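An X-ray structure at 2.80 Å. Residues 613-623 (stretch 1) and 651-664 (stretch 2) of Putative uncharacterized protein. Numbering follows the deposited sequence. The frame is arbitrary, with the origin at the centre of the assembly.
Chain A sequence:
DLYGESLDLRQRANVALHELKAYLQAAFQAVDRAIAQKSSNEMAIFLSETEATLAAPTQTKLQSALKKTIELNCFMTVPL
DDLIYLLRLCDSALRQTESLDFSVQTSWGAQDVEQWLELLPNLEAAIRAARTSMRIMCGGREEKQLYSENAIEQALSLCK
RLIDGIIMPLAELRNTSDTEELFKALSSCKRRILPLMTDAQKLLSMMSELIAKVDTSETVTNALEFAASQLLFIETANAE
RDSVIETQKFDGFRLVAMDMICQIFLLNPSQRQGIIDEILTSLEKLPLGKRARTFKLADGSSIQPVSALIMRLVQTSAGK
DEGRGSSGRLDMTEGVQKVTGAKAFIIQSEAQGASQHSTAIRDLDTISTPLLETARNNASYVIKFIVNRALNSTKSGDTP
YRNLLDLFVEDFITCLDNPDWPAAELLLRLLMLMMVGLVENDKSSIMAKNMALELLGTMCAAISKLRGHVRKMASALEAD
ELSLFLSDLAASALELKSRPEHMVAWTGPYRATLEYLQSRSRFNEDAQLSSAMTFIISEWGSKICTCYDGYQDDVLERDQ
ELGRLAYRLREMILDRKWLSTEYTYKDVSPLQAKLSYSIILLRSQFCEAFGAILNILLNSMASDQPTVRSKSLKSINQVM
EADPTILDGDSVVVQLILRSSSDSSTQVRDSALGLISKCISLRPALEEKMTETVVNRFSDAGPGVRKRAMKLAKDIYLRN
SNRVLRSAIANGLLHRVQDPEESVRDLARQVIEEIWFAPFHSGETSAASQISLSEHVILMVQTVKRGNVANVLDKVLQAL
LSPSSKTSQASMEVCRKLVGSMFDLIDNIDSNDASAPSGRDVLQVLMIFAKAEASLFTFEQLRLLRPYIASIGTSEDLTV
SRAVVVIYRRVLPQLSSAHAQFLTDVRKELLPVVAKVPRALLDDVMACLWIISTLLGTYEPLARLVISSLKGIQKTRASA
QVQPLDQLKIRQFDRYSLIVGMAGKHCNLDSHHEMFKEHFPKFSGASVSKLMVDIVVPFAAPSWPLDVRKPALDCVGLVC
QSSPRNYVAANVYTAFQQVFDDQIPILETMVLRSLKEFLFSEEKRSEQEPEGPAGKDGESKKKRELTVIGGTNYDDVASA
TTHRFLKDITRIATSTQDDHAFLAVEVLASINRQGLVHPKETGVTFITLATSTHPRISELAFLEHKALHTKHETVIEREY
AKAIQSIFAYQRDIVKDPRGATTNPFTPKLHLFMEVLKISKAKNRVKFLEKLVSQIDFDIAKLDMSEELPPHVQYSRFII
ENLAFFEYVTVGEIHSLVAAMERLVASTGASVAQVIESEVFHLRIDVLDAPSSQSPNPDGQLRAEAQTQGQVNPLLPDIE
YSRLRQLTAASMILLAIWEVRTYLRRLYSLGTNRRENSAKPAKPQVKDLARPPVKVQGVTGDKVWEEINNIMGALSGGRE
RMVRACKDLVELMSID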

# COMPACT_ATOMS: atom_id res chain seq x y z
N ILE A 613 2.25 -16.55 3.61
CA ILE A 613 2.33 -15.82 2.35
C ILE A 613 1.63 -14.48 2.46
O ILE A 613 2.07 -13.49 1.86
CB ILE A 613 1.78 -16.68 1.19
CG1 ILE A 613 0.34 -17.13 1.47
CG2 ILE A 613 2.70 -17.88 0.95
CD1 ILE A 613 -0.25 -18.03 0.39
N LEU A 614 0.57 -14.40 3.27
CA LEU A 614 -0.09 -13.12 3.47
C LEU A 614 0.91 -12.08 3.96
O LEU A 614 0.97 -10.96 3.44
CB LEU A 614 -1.25 -13.27 4.46
CG LEU A 614 -2.00 -11.98 4.82
CD1 LEU A 614 -2.52 -11.27 3.58
CD2 LEU A 614 -3.15 -12.29 5.78
N ASN A 615 1.75 -12.46 4.93
CA ASN A 615 2.80 -11.55 5.38
C ASN A 615 3.68 -11.14 4.21
O ASN A 615 3.92 -9.94 4.00
CB ASN A 615 3.62 -12.21 6.49
CG ASN A 615 2.90 -12.22 7.82
OD1 ASN A 615 3.23 -11.46 8.72
ND2 ASN A 615 1.89 -13.08 7.94
N ILE A 616 4.15 -12.11 3.43
CA ILE A 616 4.97 -11.79 2.26
C ILE A 616 4.28 -10.73 1.42
O ILE A 616 4.91 -9.78 0.93
CB ILE A 616 5.26 -13.06 1.44
CG1 ILE A 616 6.35 -13.89 2.13
CG2 ILE A 616 5.68 -12.72 0.01
CD1 ILE A 616 6.54 -15.27 1.54
N LEU A 617 2.96 -10.86 1.26
CA LEU A 617 2.22 -9.88 0.48
C LEU A 617 2.22 -8.53 1.17
O LEU A 617 2.55 -7.50 0.56
CB LEU A 617 0.79 -10.38 0.25
CG LEU A 617 0.02 -9.75 -0.90
CD1 LEU A 617 0.65 -10.12 -2.24
CD2 LEU A 617 -1.44 -10.17 -0.84
N LEU A 618 1.87 -8.51 2.46
CA LEU A 618 1.79 -7.24 3.19
C LEU A 618 3.11 -6.49 3.14
O LEU A 618 3.15 -5.31 2.77
CB LEU A 618 1.36 -7.50 4.63
CG LEU A 618 -0.10 -7.93 4.81
CD1 LEU A 618 -0.34 -8.60 6.16
CD2 LEU A 618 -1.03 -6.74 4.65
N ASN A 619 4.21 -7.16 3.49
CA ASN A 619 5.51 -6.51 3.47
C ASN A 619 5.91 -6.06 2.07
O ASN A 619 6.76 -5.17 1.94
CB ASN A 619 6.58 -7.45 4.03
CG ASN A 619 6.42 -7.70 5.51
OD1 ASN A 619 6.62 -6.80 6.33
ND2 ASN A 619 6.06 -8.93 5.87
N SER A 620 5.31 -6.63 1.03
CA SER A 620 5.62 -6.20 -0.33
C SER A 620 4.84 -4.95 -0.75
O SER A 620 4.95 -4.54 -1.90
CB SER A 620 5.35 -7.33 -1.32
OG SER A 620 3.96 -7.52 -1.52
N MET A 621 4.07 -4.36 0.16
CA MET A 621 3.45 -3.07 -0.14
C MET A 621 4.50 -1.96 -0.19
O MET A 621 4.38 -1.03 -1.00
CB MET A 621 2.39 -2.74 0.91
CG MET A 621 1.15 -3.62 0.84
SD MET A 621 -0.09 -3.18 2.07
CE MET A 621 0.80 -3.44 3.60
N ALA A 622 5.52 -2.05 0.65
CA ALA A 622 6.65 -1.12 0.62
C ALA A 622 7.72 -1.56 -0.37
O ALA A 622 8.92 -1.44 -0.10
CB ALA A 622 7.25 -0.99 2.02
N SER A 623 7.31 -2.08 -1.53
CA SER A 623 8.26 -2.58 -2.52
C SER A 623 8.94 -1.42 -3.24
O SER A 623 8.95 -0.29 -2.75
CB SER A 623 7.56 -3.49 -3.52
OG SER A 623 8.47 -4.01 -4.47
N SER A 651 -5.42 -8.43 14.31
CA SER A 651 -5.33 -8.58 12.86
C SER A 651 -4.01 -8.00 12.36
O SER A 651 -3.75 -6.80 12.52
CB SER A 651 -6.50 -7.88 12.17
OG SER A 651 -6.32 -7.86 10.77
N VAL A 652 -3.18 -8.85 11.75
CA VAL A 652 -1.91 -8.38 11.21
C VAL A 652 -2.15 -7.46 10.01
O VAL A 652 -1.35 -6.57 9.73
CB VAL A 652 -1.01 -9.57 10.83
CG1 VAL A 652 -0.75 -10.45 12.04
CG2 VAL A 652 -1.64 -10.38 9.70
N VAL A 653 -3.25 -7.67 9.28
CA VAL A 653 -3.57 -6.81 8.15
C VAL A 653 -3.72 -5.37 8.62
O VAL A 653 -3.12 -4.44 8.05
CB VAL A 653 -4.85 -7.30 7.45
CG1 VAL A 653 -5.28 -6.33 6.35
CG2 VAL A 653 -4.63 -8.69 6.86
N VAL A 654 -4.51 -5.15 9.68
CA VAL A 654 -4.64 -3.82 10.25
C VAL A 654 -3.28 -3.28 10.65
O VAL A 654 -2.88 -2.18 10.25
CB VAL A 654 -5.62 -3.85 11.44
CG1 VAL A 654 -5.76 -2.46 12.06
CG2 VAL A 654 -6.98 -4.39 11.02
N GLN A 655 -2.54 -4.06 11.44
CA GLN A 655 -1.23 -3.64 11.93
C GLN A 655 -0.34 -3.12 10.81
O GLN A 655 0.13 -1.98 10.84
CB GLN A 655 -0.57 -4.83 12.65
CG GLN A 655 0.83 -4.57 13.18
CD GLN A 655 1.43 -5.81 13.82
OE1 GLN A 655 0.75 -6.56 14.52
NE2 GLN A 655 2.71 -6.05 13.57
N LEU A 656 -0.11 -3.96 9.79
CA LEU A 656 0.84 -3.61 8.74
C LEU A 656 0.29 -2.58 7.76
O LEU A 656 1.08 -1.92 7.08
CB LEU A 656 1.27 -4.87 7.98
CG LEU A 656 1.92 -5.97 8.83
CD1 LEU A 656 2.55 -7.03 7.94
CD2 LEU A 656 2.97 -5.40 9.80
N ILE A 657 -1.03 -2.44 7.65
CA ILE A 657 -1.59 -1.32 6.91
C ILE A 657 -1.27 -0.01 7.62
O ILE A 657 -0.81 0.96 7.01
CB ILE A 657 -3.11 -1.50 6.72
CG1 ILE A 657 -3.38 -2.57 5.65
CG2 ILE A 657 -3.78 -0.18 6.33
CD1 ILE A 657 -4.83 -2.98 5.54
N LEU A 658 -1.51 0.03 8.93
CA LEU A 658 -1.17 1.21 9.71
C LEU A 658 0.32 1.53 9.59
O LEU A 658 0.70 2.69 9.38
CB LEU A 658 -1.55 1.00 11.18
CG LEU A 658 -3.05 0.78 11.43
CD1 LEU A 658 -3.31 0.45 12.89
CD2 LEU A 658 -3.85 2.00 11.01
N ARG A 659 1.17 0.52 9.70
CA ARG A 659 2.60 0.74 9.49
C ARG A 659 2.89 1.22 8.08
O ARG A 659 3.84 1.98 7.86
CB ARG A 659 3.38 -0.53 9.80
CG ARG A 659 3.84 -0.62 11.25
CD ARG A 659 4.21 -2.03 11.65
NE ARG A 659 5.16 -2.64 10.72
CZ ARG A 659 5.81 -3.78 10.96
NH1 ARG A 659 6.66 -4.26 10.06
NH2 ARG A 659 5.63 -4.42 12.11
N SER A 660 2.08 0.80 7.10
CA SER A 660 2.24 1.28 5.74
C SER A 660 1.93 2.77 5.65
O SER A 660 2.57 3.50 4.88
CB SER A 660 1.35 0.49 4.78
OG SER A 660 1.48 0.94 3.45
N SER A 661 0.96 3.25 6.43
CA SER A 661 0.60 4.66 6.39
C SER A 661 1.73 5.58 6.83
O SER A 661 1.65 6.79 6.60
CB SER A 661 -0.63 4.92 7.26
OG SER A 661 -0.30 4.84 8.64
N SER A 662 2.78 5.04 7.46
CA SER A 662 3.92 5.83 7.91
C SER A 662 5.22 5.37 7.24
O SER A 662 6.30 5.54 7.80
CB SER A 662 4.05 5.78 9.43
OG SER A 662 4.24 4.45 9.88
N ASP A 663 5.11 4.77 6.06
CA ASP A 663 6.29 4.31 5.34
C ASP A 663 7.14 5.50 4.88
O ASP A 663 6.63 6.60 4.66
CB ASP A 663 5.88 3.46 4.14
CG ASP A 663 7.06 2.78 3.47
OD1 ASP A 663 7.44 1.68 3.91
OD2 ASP A 663 7.61 3.35 2.51
N SER A 664 8.44 5.26 4.74
CA SER A 664 9.36 6.32 4.33
C SER A 664 9.07 6.85 2.94
O SER A 664 9.58 7.92 2.58
CB SER A 664 10.80 5.82 4.40
OG SER A 664 10.99 4.68 3.59

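Two helices, 613-619 and a second that begins at Val-652, run nearly parallel (15° between their N-to-C directions), their axes 10.4 Å apart at closest approach. Apolar packing holds them together: no hydrogen bond crosses between the stretches, and 460 Å² of surface is buried, both sides summed. The centre is Leu-618 against Leu-656, whose CA atoms lie 6.7 Å apart. Both residues are buried and have the largest areas covered by the other stretch (68 and 70 Å²), followed by Met-621, also buried (58 Å²). Both leucine side chains point toward the other stretch with chi1 m and chi2 t, and Leu-618 CB meets Leu-656 CD1 at 3.5 Å. The branched end of Leu-618 reaches back along the second helix, placing its CD1 4.2 Å from Val-652 CG2 and 4.3 Å from Val-653 CG2. One turn earlier, Leu-614 extends its CD2 to within 4.0 Å of Val-653 CG2; the short, beta-branched valines offer methyls close to their own backbone, where the longer leucines can reach them.

Beyond the leucine pair, Met-621 lays its terminal methyl against one backbone carbonyl of the second helix. Its unbranched chain (m, t, m) brings CE to 3.8 Å from Leu-656 O and 4.1 Å from Ser-660 CB. That carbonyl accepts from Ser-660 N (2.9 Å), so the methyl rests on an oxygen already engaged within its helix. The small Ser-660 side chain, pointing toward stretch 1, presents its carbon to the methyl.

Polar side chains also take part. At the edge, Asn-619 OD1 lies 4.4 Å from Leu-656 CD1, while Asn-619 ND2 makes a weak hydrogen bond to Asn-615 O (3.0 Å) within its own stretch. At the far end, the type I turn from Ser-660 to Asp-663, with Asp-663 N bonded to Ser-660 O (3.1 Å), carries the aspartate toward stretch 1. Asp-663 OD1 approaches Ala-622 CB at 3.3 Å, a close van der Waals contact beside a side chain of one methyl.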